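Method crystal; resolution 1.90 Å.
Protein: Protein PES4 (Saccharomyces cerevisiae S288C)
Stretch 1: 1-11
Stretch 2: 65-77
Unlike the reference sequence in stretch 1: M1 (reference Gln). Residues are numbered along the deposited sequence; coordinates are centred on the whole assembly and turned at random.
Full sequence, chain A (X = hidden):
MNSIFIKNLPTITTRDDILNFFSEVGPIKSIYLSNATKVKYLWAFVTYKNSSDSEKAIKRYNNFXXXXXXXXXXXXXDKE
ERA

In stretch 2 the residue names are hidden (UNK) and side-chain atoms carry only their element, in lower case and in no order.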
# COMPACT_ATOMS: atom_id res chain seq x y z
N MET A 1 5.45 9.75 -6.78
CA MET A 1 6.78 9.41 -6.29
C MET A 1 6.74 9.23 -4.77
O MET A 1 7.75 8.90 -4.14
CB MET A 1 7.78 10.50 -6.70
CG MET A 1 8.86 9.99 -7.63
SD MET A 1 10.30 11.05 -7.75
CE MET A 1 11.31 10.35 -6.45
N ASN A 2 5.57 9.47 -4.20
CA ASN A 2 5.35 9.27 -2.77
C ASN A 2 4.34 8.17 -2.50
O ASN A 2 4.04 7.87 -1.34
CB ASN A 2 4.87 10.57 -2.12
CG ASN A 2 5.95 11.63 -2.07
OD1 ASN A 2 6.71 11.80 -3.01
ND2 ASN A 2 6.02 12.34 -0.95
N SER A 3 3.80 7.57 -3.56
CA SER A 3 2.64 6.69 -3.40
C SER A 3 2.89 5.25 -3.80
O SER A 3 3.65 4.97 -4.72
CB SER A 3 1.46 7.24 -4.20
OG SER A 3 1.15 8.56 -3.78
N ILE A 4 2.23 4.34 -3.09
CA ILE A 4 2.31 2.91 -3.39
C ILE A 4 0.93 2.29 -3.52
O ILE A 4 -0.06 2.84 -3.04
CB ILE A 4 3.10 2.15 -2.30
CG1 ILE A 4 2.41 2.30 -0.94
CG2 ILE A 4 4.54 2.64 -2.24
CD1 ILE A 4 3.07 1.51 0.17
N PHE A 5 0.87 1.16 -4.21
CA PHE A 5 -0.33 0.35 -4.22
C PHE A 5 -0.09 -0.88 -3.36
O PHE A 5 0.99 -1.46 -3.38
CB PHE A 5 -0.72 -0.08 -5.64
CG PHE A 5 -1.40 1.00 -6.43
CD1 PHE A 5 -2.63 1.50 -6.03
CD2 PHE A 5 -0.83 1.49 -7.59
CE1 PHE A 5 -3.26 2.49 -6.76
CE2 PHE A 5 -1.47 2.47 -8.33
CZ PHE A 5 -2.68 2.97 -7.91
N ILE A 6 -1.11 -1.27 -2.59
CA ILE A 6 -1.05 -2.49 -1.82
C ILE A 6 -2.19 -3.38 -2.26
O ILE A 6 -3.36 -2.99 -2.14
CB ILE A 6 -1.14 -2.23 -0.31
CG1 ILE A 6 -0.11 -1.18 0.10
CG2 ILE A 6 -0.96 -3.52 0.47
CD1 ILE A 6 -0.47 -0.45 1.36
N LYS A 7 -1.87 -4.55 -2.78
CA LYS A 7 -2.90 -5.44 -3.30
C LYS A 7 -2.82 -6.80 -2.65
O LYS A 7 -1.89 -7.08 -1.89
CB LYS A 7 -2.77 -5.56 -4.82
CG LYS A 7 -2.70 -4.22 -5.54
CD LYS A 7 -2.80 -4.37 -7.04
CE LYS A 7 -4.25 -4.48 -7.49
NZ LYS A 7 -4.38 -4.30 -8.96
N ASN A 8 -3.80 -7.65 -2.96
CA ASN A 8 -3.94 -8.96 -2.33
C ASN A 8 -4.14 -8.83 -0.83
O ASN A 8 -3.61 -9.62 -0.04
CB ASN A 8 -2.74 -9.86 -2.63
CG ASN A 8 -3.03 -11.32 -2.39
OD1 ASN A 8 -4.18 -11.76 -2.49
ND2 ASN A 8 -2.00 -12.09 -2.06
N LEU A 9 -4.91 -7.83 -0.43
CA LEU A 9 -5.25 -7.64 0.97
C LEU A 9 -6.42 -8.52 1.36
O LEU A 9 -7.34 -8.72 0.57
CB LEU A 9 -5.57 -6.17 1.26
CG LEU A 9 -4.42 -5.17 1.23
CD1 LEU A 9 -4.96 -3.76 1.15
CD2 LEU A 9 -3.53 -5.34 2.45
N PRO A 10 -6.39 -9.05 2.59
CA PRO A 10 -7.52 -9.80 3.15
C PRO A 10 -8.75 -8.92 3.23
O PRO A 10 -8.61 -7.72 3.46
CB PRO A 10 -7.03 -10.18 4.55
CG PRO A 10 -5.56 -10.03 4.52
CD PRO A 10 -5.28 -8.93 3.54
N THR A 11 -9.94 -9.49 3.05
CA THR A 11 -11.16 -8.70 3.01
C THR A 11 -11.48 -8.02 4.34
O THR A 11 -12.18 -7.01 4.37
CB THR A 11 -12.37 -9.55 2.59
OG1 THR A 11 -12.49 -10.67 3.47
CG2 THR A 11 -12.19 -10.06 1.16
N UNK A 65 3.45 -11.35 4.44
CA UNK A 65 2.22 -12.07 4.71
C UNK A 65 1.36 -11.35 5.73
O UNK A 65 1.80 -11.06 6.84
c UNK A 65 2.89 -14.45 4.11
o UNK A 65 3.95 -17.10 1.09
c UNK A 65 2.26 -15.99 2.36
c UNK A 65 3.59 -16.22 2.09
c UNK A 65 4.22 -14.71 3.82
c UNK A 65 4.57 -15.59 2.82
c UNK A 65 1.91 -15.11 3.37
c UNK A 65 2.51 -13.49 5.21
N UNK A 66 0.12 -11.08 5.34
CA UNK A 66 -0.85 -10.49 6.24
C UNK A 66 -2.10 -11.35 6.23
O UNK A 66 -2.76 -11.49 5.20
c UNK A 66 -4.18 -7.05 6.88
c UNK A 66 -3.16 -7.96 8.84
c UNK A 66 -1.16 -9.05 5.83
c UNK A 66 -2.21 -8.41 6.67
c UNK A 66 -2.19 -8.56 8.05
c UNK A 66 -3.21 -7.65 6.10
c UNK A 66 -4.16 -7.21 8.25
N UNK A 67 -2.40 -11.94 7.38
CA UNK A 67 -3.46 -12.94 7.51
C UNK A 67 -3.40 -13.97 6.39
O UNK A 67 -4.39 -14.24 5.72
c UNK A 67 -4.83 -12.27 7.54
c UNK A 67 -6.25 -11.22 9.30
n UNK A 67 -6.50 -9.97 10.01
c UNK A 67 -4.92 -11.18 8.59
c UNK A 67 -6.75 -9.89 11.31
n UNK A 67 -6.97 -8.71 11.88
n UNK A 67 -6.77 -10.99 12.05
N UNK A 68 -2.21 -14.53 6.19
CA UNK A 68 -2.02 -15.61 5.24
C UNK A 68 -1.94 -15.17 3.79
O UNK A 68 -1.64 -15.98 2.91
N UNK A 69 -2.21 -13.90 3.53
CA UNK A 69 -2.15 -13.35 2.18
C UNK A 69 -0.79 -12.70 1.93
O UNK A 69 -0.35 -11.87 2.71
c UNK A 69 -4.96 -13.94 1.03
n UNK A 69 -6.93 -15.30 1.72
c UNK A 69 -4.67 -12.86 2.07
c UNK A 69 -6.45 -14.16 0.88
c UNK A 69 -3.26 -12.32 1.94
N UNK A 70 -0.15 -13.08 0.83
CA UNK A 70 1.11 -12.47 0.44
C UNK A 70 0.84 -11.13 -0.24
O UNK A 70 0.31 -11.08 -1.34
c UNK A 70 3.35 -12.99 -0.66
c UNK A 70 1.91 -13.40 -0.48
c UNK A 70 4.16 -14.07 -1.36
n UNK A 70 4.54 -15.23 -3.52
c UNK A 70 3.64 -14.33 -2.76
N UNK A 71 1.19 -10.05 0.44
CA UNK A 71 0.87 -8.72 -0.05
C UNK A 71 1.68 -8.35 -1.28
O UNK A 71 2.86 -8.69 -1.39
c UNK A 71 0.18 -7.79 2.26
c UNK A 71 1.09 -7.67 1.04
c UNK A 71 0.29 -6.53 3.12
c UNK A 71 -1.25 -8.04 1.84
N UNK A 72 1.03 -7.65 -2.21
CA UNK A 72 1.72 -7.07 -3.34
C UNK A 72 1.85 -5.57 -3.11
O UNK A 72 0.85 -4.86 -3.03
c UNK A 72 0.97 -7.36 -4.64
c UNK A 72 1.48 -6.66 -5.91
c UNK A 72 0.52 -6.90 -7.06
c UNK A 72 2.89 -7.14 -6.27
N UNK A 73 3.08 -5.09 -2.97
CA UNK A 73 3.31 -3.68 -2.74
C UNK A 73 4.15 -3.12 -3.87
O UNK A 73 5.32 -3.47 -4.02
c UNK A 73 3.99 -3.43 -1.38
c UNK A 73 4.18 -1.94 -1.15
c UNK A 73 3.15 -4.05 -0.27
N UNK A 74 3.55 -2.26 -4.68
CA UNK A 74 4.23 -1.71 -5.85
C UNK A 74 4.12 -0.19 -5.87
O UNK A 74 3.25 0.38 -5.23
c UNK A 74 3.89 -3.76 -7.26
c UNK A 74 3.64 -2.27 -7.16
o UNK A 74 2.23 -2.03 -7.19
N UNK A 75 5.01 0.46 -6.61
CA UNK A 75 4.95 1.91 -6.73
C UNK A 75 3.73 2.32 -7.56
O UNK A 75 3.38 1.66 -8.54
n UNK A 75 8.39 4.23 -6.38
c UNK A 75 6.24 3.96 -7.55
c UNK A 75 7.65 4.51 -7.61
n UNK A 75 9.01 4.61 -4.20
c UNK A 75 8.29 4.94 -5.27
c UNK A 75 6.23 2.45 -7.36
n UNK A 75 7.46 5.98 -5.21
N UNK A 76 3.08 3.39 -7.13
CA UNK A 76 1.97 3.97 -7.88
C UNK A 76 2.52 5.02 -8.82
O UNK A 76 2.62 6.19 -8.46
c UNK A 76 0.95 4.56 -6.95
N UNK A 77 2.89 4.61 -10.03
CA UNK A 77 3.52 5.54 -10.96
C UNK A 77 2.45 6.18 -11.83
O UNK A 77 1.58 5.49 -12.37
c UNK A 77 5.04 5.60 -13.03
o UNK A 77 6.80 4.04 -13.50
n UNK A 77 5.69 4.89 -15.25
c UNK A 77 4.58 4.83 -11.80
c UNK A 77 5.92 4.77 -13.95
O HOH W 1 4.39 7.20 -6.54
O HOH W 2 -1.27 -15.30 -1.19

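Position 65 carries one carbon, then a six-carbon ring bearing an oxygen, beyond reach of stretch 1: Y65, exposed. Position 66 has one carbon and a plain six-carbon ring, which packs obliquely against P10, and this is F66. Its CD2 lies 3.5 Å from P10 CD and 4.3 Å from L9 CD2, a buried apolar setting that suits an aromatic ring. At 67, three carbons, a nitrogen and a carbon with two more nitrogens, the first carbon near P10, define R67; its CB lies 3.8 Å from P10 CG, and the residue is exposed, as suits a charge. Position 68 has no side-chain atoms and a positive phi of 79°, which favours its residue, G68, in a type I' turn.

Position 69 shows four carbons in a row ending in nitrogen, lying along N8 and P10: K69. It closes the turn, with K69 N bonded to F66 O at 3.0 Å and F66 N to K69 O at 2.8 Å. Its aliphatic part packs on P10, CG to P10 CG 3.8 Å, while its end leads away. Position 70 repeats that chain, pointing away from stretch 1 beside N8: K70, whose charge suits an exposed site; K70 O accepts a 2.6 Å hydrogen bond from N8 ND2.

Position 71 has four carbons, forked at the second, packing on I6 and L9: L71. Buried, it sets CD2 3.6 Å from L9 CD2 and CD1 4.2 Å from I6 CG2, as an apolar filler should. Position 72 has the same fork, beside K7: L72, exposed, its apolar chain sharing a face with K7, the two CB atoms 4.2 Å apart. Position 73 has one carbon carrying two, against I4 and I6: V73, compact and suited to a buried position in a strand; CG1 meets I4 CD1 at 3.9 Å.

At 74, one carbon bears an oxygen and a carbon: T74, beta-branched beside F5, its OG1 3.9 Å from F5 CB. Position 75 repeats the guanidinium pattern of 67, reaching M1: R75, long enough to bring NH1 3.1 Å from M1 O in a weak hydrogen bond. Position 76 has a single carbon near F5 and S3: A76, small enough to sit close, CB 3.5 Å from F5 CE2. Position 77 has three carbons, the third bearing oxygen and nitrogen, off stretch 1: Q77, polar and exposed.

The contact is an antiparallel strand pairing. F5 N and K7 N donate to T74 O and L72 O, both at 2.7 Å; A76 N extends the ladder to S3 O at 2.9 Å. Apolar packing reinforces it.

Stretch 2, residues 65-77: YFRGKKLLVTRAQ
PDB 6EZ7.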